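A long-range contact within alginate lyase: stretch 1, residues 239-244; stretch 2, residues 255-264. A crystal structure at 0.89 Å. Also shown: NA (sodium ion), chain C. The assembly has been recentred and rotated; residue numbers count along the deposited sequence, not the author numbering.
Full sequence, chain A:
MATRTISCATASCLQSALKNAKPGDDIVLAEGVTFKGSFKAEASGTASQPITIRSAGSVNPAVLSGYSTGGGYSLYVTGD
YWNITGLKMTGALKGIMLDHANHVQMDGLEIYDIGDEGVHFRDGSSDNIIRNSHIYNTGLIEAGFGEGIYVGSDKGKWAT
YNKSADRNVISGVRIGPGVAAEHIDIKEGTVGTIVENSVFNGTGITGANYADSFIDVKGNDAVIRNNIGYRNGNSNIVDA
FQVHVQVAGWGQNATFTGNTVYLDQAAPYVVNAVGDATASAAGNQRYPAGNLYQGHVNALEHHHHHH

Stretch 1, residues 239-244: DAFQVH
Stretch 2 255-264: TFTGNTVYLD

Residues 239-244 and 255-264 meet through side chains alone. No hydrogen bond crosses between them, and the contact buries 321 Å² in total. The backbones stay well apart: the CA atoms of A240 and V261 are 7.0 Å from each other, those of F241 and F256 9.0 Å, and those of V243 and T255 10.3 Å. As the first stretch runs forward from A240 to V243, its nearest partners run backward from V261 to T255.

The first stretch turns a corner at A240 (phi/psi -67/-56). F241, Q242 and V243 are extended, at -133/141, -125/156 and -131/132. The corner lets A240 and F241, though consecutive, both point their CA-to-CB bonds toward the second stretch. Q242 then points away and V243 toward again, the usual strand alternation.

The second stretch has strand at 255-257 and again at 260-262. Between them, G258 adopts phi/psi 68/20, a positive phi that favours glycine, and N259 follows at -89/153. F256, N259, V261 and L263 all point toward the first stretch.

F241 and F256 make the main contact. F241 has chi1 -50° (m) and chi2 -56°; F256 has chi1 -63° (m) and chi2 87°. With these angles the ring planes lie at 23°, with centroids 5.4 Å apart. The rings are near parallel but slid apart, so they barely overlap. F256 CE2 lies 3.4 Å from F241 CB, the closest approach in the contact.

The far end of the F241 ring reaches the other residues. F241 CE2 lies 4.0 Å from N259 CB, which sits at the ring edge, and F241 CZ lies 4.0 Å from V261 CG1. N259 is m, with chi2 -74°; its amide is hydrogen-bonded elsewhere in the structure.

V261 (chi1 -65°, m) also places CG1 3.9 Å from A240 CB. L263 (chi1 -60°, m; chi2 177°, t) extends CD2 to 4.1 Å from the same A240 CB. The small methyl of A240 thus packs against two branched side chains. V243 (chi1 -165°, t) sets CG2 3.9 Å from F256 CE1, at the edge of that ring.

D239 and Q242 point away. Both have chi1 -62° (m), and Q242 continues with chi2 172° (t) and chi3 -14°. Q242 NE2 donates a hydrogen bond to D239 OD2 at 2.9 Å. Q242 OE1 coordinates the sodium ion NA at 2.4 Å. Three waters, each at 2.4 Å from NA by their O atoms, help complete its shell.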

ATOM      1  N   ASP A 239      12.301  10.885  10.687  1.00  5.01           N
ATOM      2  CA  ASP A 239      13.259  10.268   9.787  1.00  4.68           C
ATOM      3  C   ASP A 239      12.541  10.034   8.468  1.00  4.26           C
ATOM      4  O   ASP A 239      11.333   9.840   8.449  1.00  4.85           O
ATOM      5  CB  ASP A 239      13.768   8.920  10.305  1.00  5.34           C
ATOM      6  CG  ASP A 239      14.510   8.984  11.614  1.00  5.29           C
ATOM      7  OD1 ASP A 239      15.490   9.756  11.705  1.00  6.62           O
ATOM      8  OD2 ASP A 239      14.110   8.229  12.544  1.00  6.14           O
ATOM      9  N   ALA A 240      13.294   9.979   7.357  1.00  4.48           N
ATOM     10  CA  ALA A 240      12.674   9.561   6.094  1.00  4.23           C
ATOM     11  C   ALA A 240      12.252   8.087   6.160  1.00  3.94           C
ATOM     12  O   ALA A 240      11.094   7.734   5.907  1.00  3.97           O
ATOM     13  CB  ALA A 240      13.616   9.776   4.916  1.00  4.52           C
ATOM     14  N   PHE A 241      13.228   7.215   6.466  1.00  3.94           N
ATOM     15  CA  PHE A 241      13.028   5.776   6.452  1.00  3.75           C
ATOM     16  C   PHE A 241      13.605   5.202   7.748  1.00  3.90           C
ATOM     17  O   PHE A 241      14.666   5.640   8.204  1.00  4.49           O
ATOM     18  CB  PHE A 241      13.743   5.115   5.253  1.00  4.18           C
ATOM     19  CG  PHE A 241      13.459   5.779   3.918  1.00  4.30           C
ATOM     20  CD1 PHE A 241      12.160   5.950   3.455  1.00  4.99           C
ATOM     21  CD2 PHE A 241      14.498   6.225   3.123  1.00  5.27           C
ATOM     22  CE1 PHE A 241      11.908   6.532   2.229  1.00  5.47           C
ATOM     23  CE2 PHE A 241      14.260   6.809   1.883  1.00  5.80           C
ATOM     24  CZ  PHE A 241      12.970   6.972   1.442  1.00  5.72           C
ATOM     25  N   GLN A 242      12.905   4.223   8.307  1.00  3.85           N
ATOM     26  CA  GLN A 242      13.367   3.503   9.480  1.00  3.97           C
ATOM     27  C   GLN A 242      13.385   2.016   9.205  1.00  3.61           C
ATOM     28  O   GLN A 242      12.652   1.520   8.341  1.00  4.07           O
ATOM     29  CB  GLN A 242      12.463   3.781  10.688  1.00  4.25           C
ATOM     30  CG  GLN A 242      12.460   5.248  11.085  1.00  4.79           C
ATOM     31  CD  GLN A 242      11.442   5.601  12.129  1.00  5.21           C
ATOM     32  OE1 GLN A 242      10.520   4.837  12.430  1.00  5.68           O
ATOM     33  NE2 GLN A 242      11.560   6.794  12.674  1.00  8.67           N
ATOM     34  N   VAL A 243      14.218   1.312   9.971  1.00  3.79           N
ATOM     35  CA  VAL A 243      14.252  -0.142   9.985  1.00  3.80           C
ATOM     36  C   VAL A 243      14.211  -0.558  11.458  1.00  4.04           C
ATOM     37  O   VAL A 243      14.949   0.016  12.267  1.00  4.67           O
ATOM     38  CB  VAL A 243      15.499  -0.726   9.280  1.00  4.02           C
ATOM     39  CG1 VAL A 243      15.320  -2.209   8.993  1.00  4.50           C
ATOM     40  CG2 VAL A 243      15.828   0.024   7.991  1.00  4.95           C
ATOM     41  N   HIS A 244      13.351  -1.508  11.803  1.00  4.03           N
ATOM     42  CA  HIS A 244      13.206  -1.972  13.193  1.00  4.41           C
ATOM     43  C   HIS A 244      13.170  -3.474  13.230  1.00  4.32           C
ATOM     44  O   HIS A 244      12.700  -4.117  12.285  1.00  4.71           O
ATOM     45  CB  HIS A 244      11.904  -1.443  13.829  1.00  4.62           C
ATOM     46  CG  HIS A 244      11.870   0.017  14.108  1.00  4.71           C
ATOM     47  ND1 HIS A 244      11.368   0.954  13.223  1.00  5.18           N
ATOM     48  CD2 HIS A 244      12.228   0.704  15.216  1.00  5.85           C
ATOM     49  CE1 HIS A 244      11.432   2.159  13.791  1.00  5.64           C
ATOM     50  NE2 HIS A 244      11.950   2.024  14.987  1.00  6.35           N
ATOM     51  N   THR A 255      17.505  -2.590   1.662  1.00  4.76           N
ATOM     52  CA  THR A 255      18.362  -1.879   0.729  1.00  5.35           C
ATOM     53  C   THR A 255      17.694  -0.573   0.319  1.00  5.35           C
ATOM     54  O   THR A 255      16.545  -0.583  -0.086  1.00  7.31           O
ATOM     55  CB  THR A 255      18.647  -2.742  -0.506  1.00  6.68           C
ATOM     56  OG1 THR A 255      19.278  -3.943  -0.115  1.00  7.81           O
ATOM     57  CG2 THR A 255      19.481  -1.991  -1.537  1.00 11.05           C
ATOM     58  N   PHE A 256      18.446   0.528   0.404  1.00  4.86           N
ATOM     59  CA  PHE A 256      17.956   1.856   0.049  1.00  4.99           C
ATOM     60  C   PHE A 256      18.890   2.447  -0.988  1.00  5.18           C
ATOM     61  O   PHE A 256      20.026   2.807  -0.663  1.00  6.25           O
ATOM     62  CB  PHE A 256      17.938   2.787   1.280  1.00  5.27           C
ATOM     63  CG  PHE A 256      17.001   2.337   2.358  1.00  5.19           C
ATOM     64  CD1 PHE A 256      17.394   1.428   3.341  1.00  5.31           C
ATOM     65  CD2 PHE A 256      15.690   2.824   2.414  1.00  5.80           C
ATOM     66  CE1 PHE A 256      16.528   1.019   4.330  1.00  5.57           C
ATOM     67  CE2 PHE A 256      14.811   2.403   3.410  1.00  5.29           C
ATOM     68  CZ  PHE A 256      15.237   1.516   4.378  1.00  5.61           C
ATOM     69  N   THR A 257      18.431   2.544  -2.235  1.00  5.36           N
ATOM     70  CA  THR A 257      19.279   3.077  -3.286  1.00  6.09           C
ATOM     71  C   THR A 257      18.550   4.124  -4.095  1.00  5.31           C
ATOM     72  O   THR A 257      17.385   3.984  -4.443  1.00  5.79           O
ATOM     73  CB  THR A 257      19.855   2.014  -4.206  1.00  7.84           C
ATOM     74  OG1 THR A 257      18.798   1.320  -4.798  1.00  9.31           O
ATOM     75  CG2 THR A 257      20.726   1.057  -3.455  1.00 10.57           C
ATOM     76  N   GLY A 258      19.275   5.189  -4.453  1.00  5.66           N
ATOM     77  CA  GLY A 258      18.771   6.128  -5.431  1.00  5.89           C
ATOM     78  C   GLY A 258      17.581   6.955  -4.981  1.00  5.64           C
ATOM     79  O   GLY A 258      16.884   7.482  -5.857  1.00  6.37           O
ATOM     80  N   ASN A 259      17.332   7.076  -3.693  1.00  4.94           N
ATOM     81  CA  ASN A 259      16.196   7.850  -3.202  1.00  5.27           C
ATOM     82  C   ASN A 259      16.633   9.306  -3.004  1.00  5.34           C
ATOM     83  O   ASN A 259      17.795   9.560  -2.720  1.00  8.03           O
ATOM     84  CB  ASN A 259      15.694   7.288  -1.864  1.00  4.85           C
ATOM     85  CG  ASN A 259      15.258   5.846  -1.995  1.00  4.55           C
ATOM     86  OD1 ASN A 259      14.206   5.553  -2.547  1.00  4.99           O
ATOM     87  ND2 ASN A 259      16.080   4.927  -1.497  1.00  4.91           N
ATOM     88  N   THR A 260      15.691  10.229  -3.109  1.00  5.04           N
ATOM     89  CA  THR A 260      15.920  11.631  -2.845  1.00  5.12           C
ATOM     90  C   THR A 260      14.912  12.088  -1.814  1.00  4.70           C
ATOM     91  O   THR A 260      13.703  11.877  -2.002  1.00  5.40           O
ATOM     92  CB  THR A 260      15.791  12.458  -4.121  1.00  6.50           C
ATOM     93  OG1 THR A 260      16.758  12.007  -5.061  1.00  9.30           O
ATOM     94  CG2 THR A 260      16.040  13.935  -3.817  1.00  9.12           C
ATOM     95  N   VAL A 261      15.391  12.679  -0.736  1.00  4.82           N
ATOM     96  CA  VAL A 261      14.523  13.128   0.328  1.00  4.89           C
ATOM     97  C   VAL A 261      14.802  14.567   0.688  1.00  4.89           C
ATOM     98  O   VAL A 261      15.948  14.997   0.834  1.00  5.59           O
ATOM     99  CB  VAL A 261      14.585  12.177   1.546  1.00  5.15           C
ATOM    100  CG1 VAL A 261      14.035  10.791   1.183  1.00  5.68           C
ATOM    101  CG2 VAL A 261      15.992  12.049   2.127  1.00  6.04           C
ATOM    102  N   TYR A 262      13.704  15.304   0.885  1.00  4.81           N
ATOM    103  CA  TYR A 262      13.697  16.721   1.212  1.00  4.87           C
ATOM    104  C   TYR A 262      13.194  16.826   2.638  1.00  5.05           C
ATOM    105  O   TYR A 262      11.981  16.727   2.899  1.00  5.53           O
ATOM    106  CB  TYR A 262      12.811  17.495   0.216  1.00  6.00           C
ATOM    107  CG  TYR A 262      13.281  17.412  -1.197  1.00  5.53           C
ATOM    108  CD1 TYR A 262      14.223  18.309  -1.698  1.00  5.68           C
ATOM    109  CD2 TYR A 262      12.830  16.410  -2.054  1.00  6.26           C
ATOM    110  CE1 TYR A 262      14.708  18.208  -2.978  1.00  6.23           C
ATOM    111  CE2 TYR A 262      13.305  16.291  -3.329  1.00  6.90           C
ATOM    112  CZ  TYR A 262      14.246  17.203  -3.818  1.00  6.28           C
ATOM    113  OH  TYR A 262      14.748  17.114  -5.082  1.00  7.68           O
ATOM    114  N   LEU A 263      14.133  16.985   3.576  1.00  4.97           N
ATOM    115  CA  LEU A 263      13.892  16.841   5.000  1.00  5.10           C
ATOM    116  C   LEU A 263      13.951  18.141   5.797  1.00  5.46           C
ATOM    117  O   LEU A 263      13.859  18.095   7.019  1.00  5.85           O
ATOM    118  CB  LEU A 263      14.836  15.801   5.596  1.00  5.51           C
ATOM    119  CG  LEU A 263      14.688  14.397   4.979  1.00  5.32           C
ATOM    120  CD1 LEU A 263      15.719  13.441   5.582  1.00  5.74           C
ATOM    121  CD2 LEU A 263      13.295  13.846   5.074  1.00  7.55           C
ATOM    122  N   ASP A 264      14.080  19.291   5.103  1.00  5.58           N
ATOM    123  CA  ASP A 264      13.914  20.635   5.645  1.00  6.44           C
ATOM    124  C   ASP A 264      15.071  21.130   6.512  1.00  7.00           C
ATOM    125  O   ASP A 264      15.524  22.270   6.336  1.00  8.80           O
ATOM    126  CB  ASP A 264      12.607  20.811   6.419  1.00  6.67           C
ATOM    127  CG  ASP A 264      11.423  20.366   5.594  1.00  6.98           C
ATOM    128  OD1 ASP A 264      11.197  20.969   4.513  1.00 10.69           O
ATOM    129  OD2 ASP A 264      10.740  19.415   5.985  1.00  6.23           O
TER
HETATM  130 NA    NA C 402       8.471   5.113  13.608  1.00  5.42          NA
HETATM  131  O   HOH W   1       7.471   5.287  11.469  1.00  5.25           O
HETATM  132  O   HOH W   2       7.851   2.833  13.813  1.00  9.18           O
HETATM  133  O   HOH W   3       9.470   4.970  15.742  1.00 15.04           O